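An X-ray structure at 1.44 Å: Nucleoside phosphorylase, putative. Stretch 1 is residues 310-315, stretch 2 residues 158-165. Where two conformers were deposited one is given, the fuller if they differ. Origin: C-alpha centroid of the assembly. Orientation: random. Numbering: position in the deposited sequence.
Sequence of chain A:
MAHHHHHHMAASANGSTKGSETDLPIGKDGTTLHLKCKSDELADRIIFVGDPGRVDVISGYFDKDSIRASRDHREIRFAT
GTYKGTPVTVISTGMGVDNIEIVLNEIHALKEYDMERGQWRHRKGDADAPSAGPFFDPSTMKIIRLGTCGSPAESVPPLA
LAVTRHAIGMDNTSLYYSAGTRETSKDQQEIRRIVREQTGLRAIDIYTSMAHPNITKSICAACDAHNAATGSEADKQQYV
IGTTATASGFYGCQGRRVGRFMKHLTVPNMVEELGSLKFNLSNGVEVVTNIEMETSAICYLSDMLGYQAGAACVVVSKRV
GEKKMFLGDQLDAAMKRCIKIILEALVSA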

ATOM      1  N   GLY A 310       5.783  12.798  12.701  1.00 19.42           N
ATOM      2  CA  GLY A 310       7.033  12.058  12.740  1.00 20.52           C
ATOM      3  C   GLY A 310       6.797  10.572  12.912  1.00 20.47           C
ATOM      4  O   GLY A 310       5.690  10.079  12.762  1.00 18.59           O
ATOM      5  N   ALA A 311       7.849   9.846  13.251  1.00 19.03           N
ATOM      6  CA  ALA A 311       7.768   8.390  13.275  1.00 17.67           C
ATOM      7  C   ALA A 311       8.870   7.819  14.147  1.00 16.35           C
ATOM      8  O   ALA A 311       9.957   8.403  14.273  1.00 17.92           O
ATOM      9  CB  ALA A 311       7.897   7.832  11.838  1.00 18.03           C
ATOM     10  N   ALA A 312       8.578   6.678  14.753  1.00 17.92           N
ATOM     11  CA  ALA A 312       9.565   5.928  15.507  1.00 18.00           C
ATOM     12  C   ALA A 312       9.197   4.476  15.313  1.00 20.21           C
ATOM     13  O   ALA A 312       8.036   4.124  15.448  1.00 18.78           O
ATOM     14  CB  ALA A 312       9.537   6.295  16.993  1.00 19.89           C
ATOM     15  N   CYS A 313      10.175   3.633  14.995  1.00 16.58           N
ATOM     16  CA  CYS A 313       9.881   2.246  14.666  1.00 17.21           C
ATOM     17  C   CYS A 313      10.831   1.301  15.363  1.00 18.30           C
ATOM     18  O   CYS A 313      12.020   1.554  15.391  1.00 18.69           O
ATOM     19  CB  CYS A 313       9.999   2.025  13.161  1.00 16.63           C
ATOM     20  SG  CYS A 313       8.890   3.029  12.143  1.00 20.39           S
ATOM     21  N   VAL A 314      10.295   0.202  15.888  1.00 18.47           N
ATOM     22  CA  VAL A 314      11.090  -0.820  16.526  1.00 19.89           C
ATOM     23  C   VAL A 314      11.829  -1.637  15.455  1.00 19.41           C
ATOM     24  O   VAL A 314      11.219  -2.111  14.498  1.00 19.88           O
ATOM     25  CB  VAL A 314      10.191  -1.750  17.410  1.00 19.18           C
ATOM     26  CG1 VAL A 314      10.997  -2.872  18.065  1.00 16.93           C
ATOM     27  CG2 VAL A 314       9.459  -0.938  18.485  1.00 18.85           C
ATOM     28  N   VAL A 315      13.136  -1.828  15.651  1.00 17.75           N
ATOM     29  CA  VAL A 315      13.954  -2.558  14.673  1.00 19.18           C
ATOM     30  C   VAL A 315      13.726  -4.053  14.856  1.00 20.58           C
ATOM     31  O   VAL A 315      14.203  -4.642  15.821  1.00 20.75           O
ATOM     32  CB  VAL A 315      15.451  -2.193  14.798  1.00 19.94           C
ATOM     33  CG1 VAL A 315      16.339  -3.012  13.824  1.00 20.90           C
ATOM     34  CG2 VAL A 315      15.649  -0.709  14.563  1.00 15.57           C
TER
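Stretch 2 (158-165) PLALAVTR

Stretch 2 lies edge to edge against stretch 1 as an antiparallel neighbour. The strand 161-164 runs at 156° to the N-to-C direction of strand 310-315, and the two axes approach to 4.4 Å, the spacing expected of adjacent strands in one sheet. The phi/psi values agree: Leu 161 to Thr 164 have phi between -98° and -78° and psi between 113° and 128°, and stretch 1 is extended throughout.

The register follows from the CA pairs and the hydrogen bonds. Cys 313 faces Ala 162 as a hydrogen-bonded pair, CA to CA 5.2 Å, closed by Ala 162 N to Cys 313 O and Cys 313 N to Ala 162 O, both 2.9 Å. The flanking pairs, Ala 312 with Val 163 and Val 314 with Leu 161, are non-hydrogen-bonded, and their CA atoms draw in to 4.2 and 4.6 Å. At one end Thr 164 N reaches Ala 311 O at 3.0 Å with a nearly straight angle of 178°. Just beyond it, a water accepts from Ala 311 N (3.0 Å to the water O) and donates to Thr 164 O (2.7 Å from the water O), bridging the backbones where no direct bond joins them.

The pairing continues at the other end although stretch 2 is no longer regular strand: Val 315 N donates to Ala 160 O at 2.9 Å, and Leu 159 N to Val 315 O at 2.8 Å. Leu 159 has a positive phi, 68/10, so the chain bends here while its amide still meets stretch 1, at a less linear 142°.

Shape is clearest on the face bearing Ala 312, Val 314, Leu 161 and Val 163. The small methyl of Ala 312 leaves low ground beside the bulkier Val 314, and Leu 161 leans over it. Its CA-to-CB bond points out to this face, but with chi1 t and chi2 p the end of the side chain comes nearer: CD1 lies 3.7 Å from Ala 312 CB, 4.2 Å from Val 314 CG2 and 3.6 Å from Cys 313 N, so this methyl also covers the backbone between the two side chains. Val 163 CG2 adds a looser contact, 4.3 Å from Ala 312 CB. Leu 159, whose CA-to-CB bond points away, still brings CD2 to 3.9 Å from Val 314 CG1.

The face bearing Cys 313 and Ala 162 is more sparsely packed across the pair; there Ala 162 CB meets Val 315 CG2 at 4.2 Å. Together the stretches bury 511 Å², summed over both sides.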

ATOM      1  N   PRO A 158      19.336  -4.595  17.607  1.00 21.12           N
ATOM      2  CA  PRO A 158      18.038  -5.245  17.476  1.00 18.21           C
ATOM      3  C   PRO A 158      17.054  -4.677  18.499  1.00 17.85           C
ATOM      4  O   PRO A 158      17.415  -4.487  19.663  1.00 18.52           O
ATOM      5  CB  PRO A 158      18.337  -6.712  17.809  1.00 20.35           C
ATOM      6  CG  PRO A 158      19.766  -6.888  17.523  1.00 21.80           C
ATOM      7  CD  PRO A 158      20.416  -5.574  17.830  1.00 21.50           C
ATOM      8  N   LEU A 159      15.838  -4.384  18.054  1.00 17.17           N
ATOM      9  CA  LEU A 159      14.766  -3.906  18.924  1.00 18.16           C
ATOM     10  C   LEU A 159      14.991  -2.507  19.507  1.00 20.67           C
ATOM     11  O   LEU A 159      14.243  -2.087  20.393  1.00 20.78           O
ATOM     12  CB  LEU A 159      14.466  -4.925  20.044  1.00 16.18           C
ATOM     13  CG  LEU A 159      14.088  -6.323  19.546  1.00 19.05           C
ATOM     14  CD1 LEU A 159      13.935  -7.281  20.712  1.00 21.66           C
ATOM     15  CD2 LEU A 159      12.808  -6.272  18.702  1.00 20.34           C
ATOM     16  N   ALA A 160      15.997  -1.781  19.019  1.00 18.59           N
ATOM     17  CA  ALA A 160      16.093  -0.346  19.286  1.00 15.51           C
ATOM     18  C   ALA A 160      14.916   0.385  18.632  1.00 15.51           C
ATOM     19  O   ALA A 160      14.286  -0.124  17.686  1.00 17.79           O
ATOM     20  CB  ALA A 160      17.397   0.216  18.759  1.00 16.72           C
ATOM     21  N   LEU A 161      14.626   1.570  19.165  1.00 14.05           N
ATOM     22  CA  LEU A 161      13.606   2.452  18.596  1.00 14.69           C
ATOM     23  C   LEU A 161      14.303   3.433  17.679  1.00 16.13           C
ATOM     24  O   LEU A 161      15.075   4.275  18.117  1.00 17.96           O
ATOM     25  CB  LEU A 161      12.828   3.186  19.688  1.00 17.52           C
ATOM     26  CG  LEU A 161      11.600   3.994  19.221  1.00 15.96           C
ATOM     27  CD1 LEU A 161      10.533   3.104  18.551  1.00 19.66           C
ATOM     28  CD2 LEU A 161      10.995   4.790  20.393  1.00 17.93           C
ATOM     29  N   ALA A 162      14.043   3.316  16.378  1.00 16.42           N
ATOM     30  CA  ALA A 162      14.661   4.197  15.402  1.00 16.68           C
ATOM     31  C   ALA A 162      13.718   5.376  15.134  1.00 16.77           C
ATOM     32  O   ALA A 162      12.606   5.216  14.589  1.00 16.63           O
ATOM     33  CB  ALA A 162      14.962   3.442  14.128  1.00 17.96           C
ATOM     34  N   VAL A 163      14.177   6.562  15.531  1.00 17.23           N
ATOM     35  CA  VAL A 163      13.383   7.777  15.487  1.00 17.20           C
ATOM     36  C   VAL A 163      13.760   8.544  14.227  1.00 15.85           C
ATOM     37  O   VAL A 163      14.937   8.774  13.974  1.00 17.80           O
ATOM     38  CB  VAL A 163      13.668   8.637  16.741  1.00 17.64           C
ATOM     39  CG1 VAL A 163      12.809   9.905  16.747  1.00 18.73           C
ATOM     40  CG2 VAL A 163      13.432   7.818  17.983  1.00 15.22           C
ATOM     41  N   THR A 164      12.754   8.919  13.437  1.00 17.54           N
ATOM     42  CA  THR A 164      12.974   9.600  12.169  1.00 16.57           C
ATOM     43  C   THR A 164      13.300  11.073  12.363  1.00 16.47           C
ATOM     44  O   THR A 164      12.594  11.759  13.114  1.00 16.58           O
ATOM     45  CB  THR A 164      11.704   9.529  11.290  1.00 15.63           C
ATOM     46  OG1 THR A 164      11.406   8.155  11.010  1.00 16.87           O
ATOM     47  CG2 THR A 164      11.885  10.308   9.969  1.00 15.86           C
ATOM     48  N   ARG A 165      14.405  11.526  11.755  1.00 17.15           N
ATOM     49  CA  ARG A 165      14.621  12.950  11.527  0.50 14.62           C
ATOM     50  C   ARG A 165      14.294  13.205  10.055  1.00 15.44           C
ATOM     51  O   ARG A 165      13.189  13.579   9.746  1.00 17.20           O
ATOM     52  CB  ARG A 165      16.029  13.413  11.912  0.50 14.12           C
ATOM     53  CG  ARG A 165      16.135  14.924  11.906  0.50 14.43           C
ATOM     54  CD  ARG A 165      17.513  15.440  12.258  0.50 15.30           C
ATOM     55  NE  ARG A 165      17.908  15.244  13.658  0.50 15.83           N
ATOM     56  CZ  ARG A 165      18.901  14.445  14.068  0.50 15.99           C
ATOM     57  NH1 ARG A 165      19.601  13.715  13.210  0.50 16.09           N
ATOM     58  NH2 ARG A 165      19.196  14.366  15.361  0.50 18.06           N
TER
HETATM   59  O   HOH W   1      10.161  11.373  14.308  1.00 18.84           O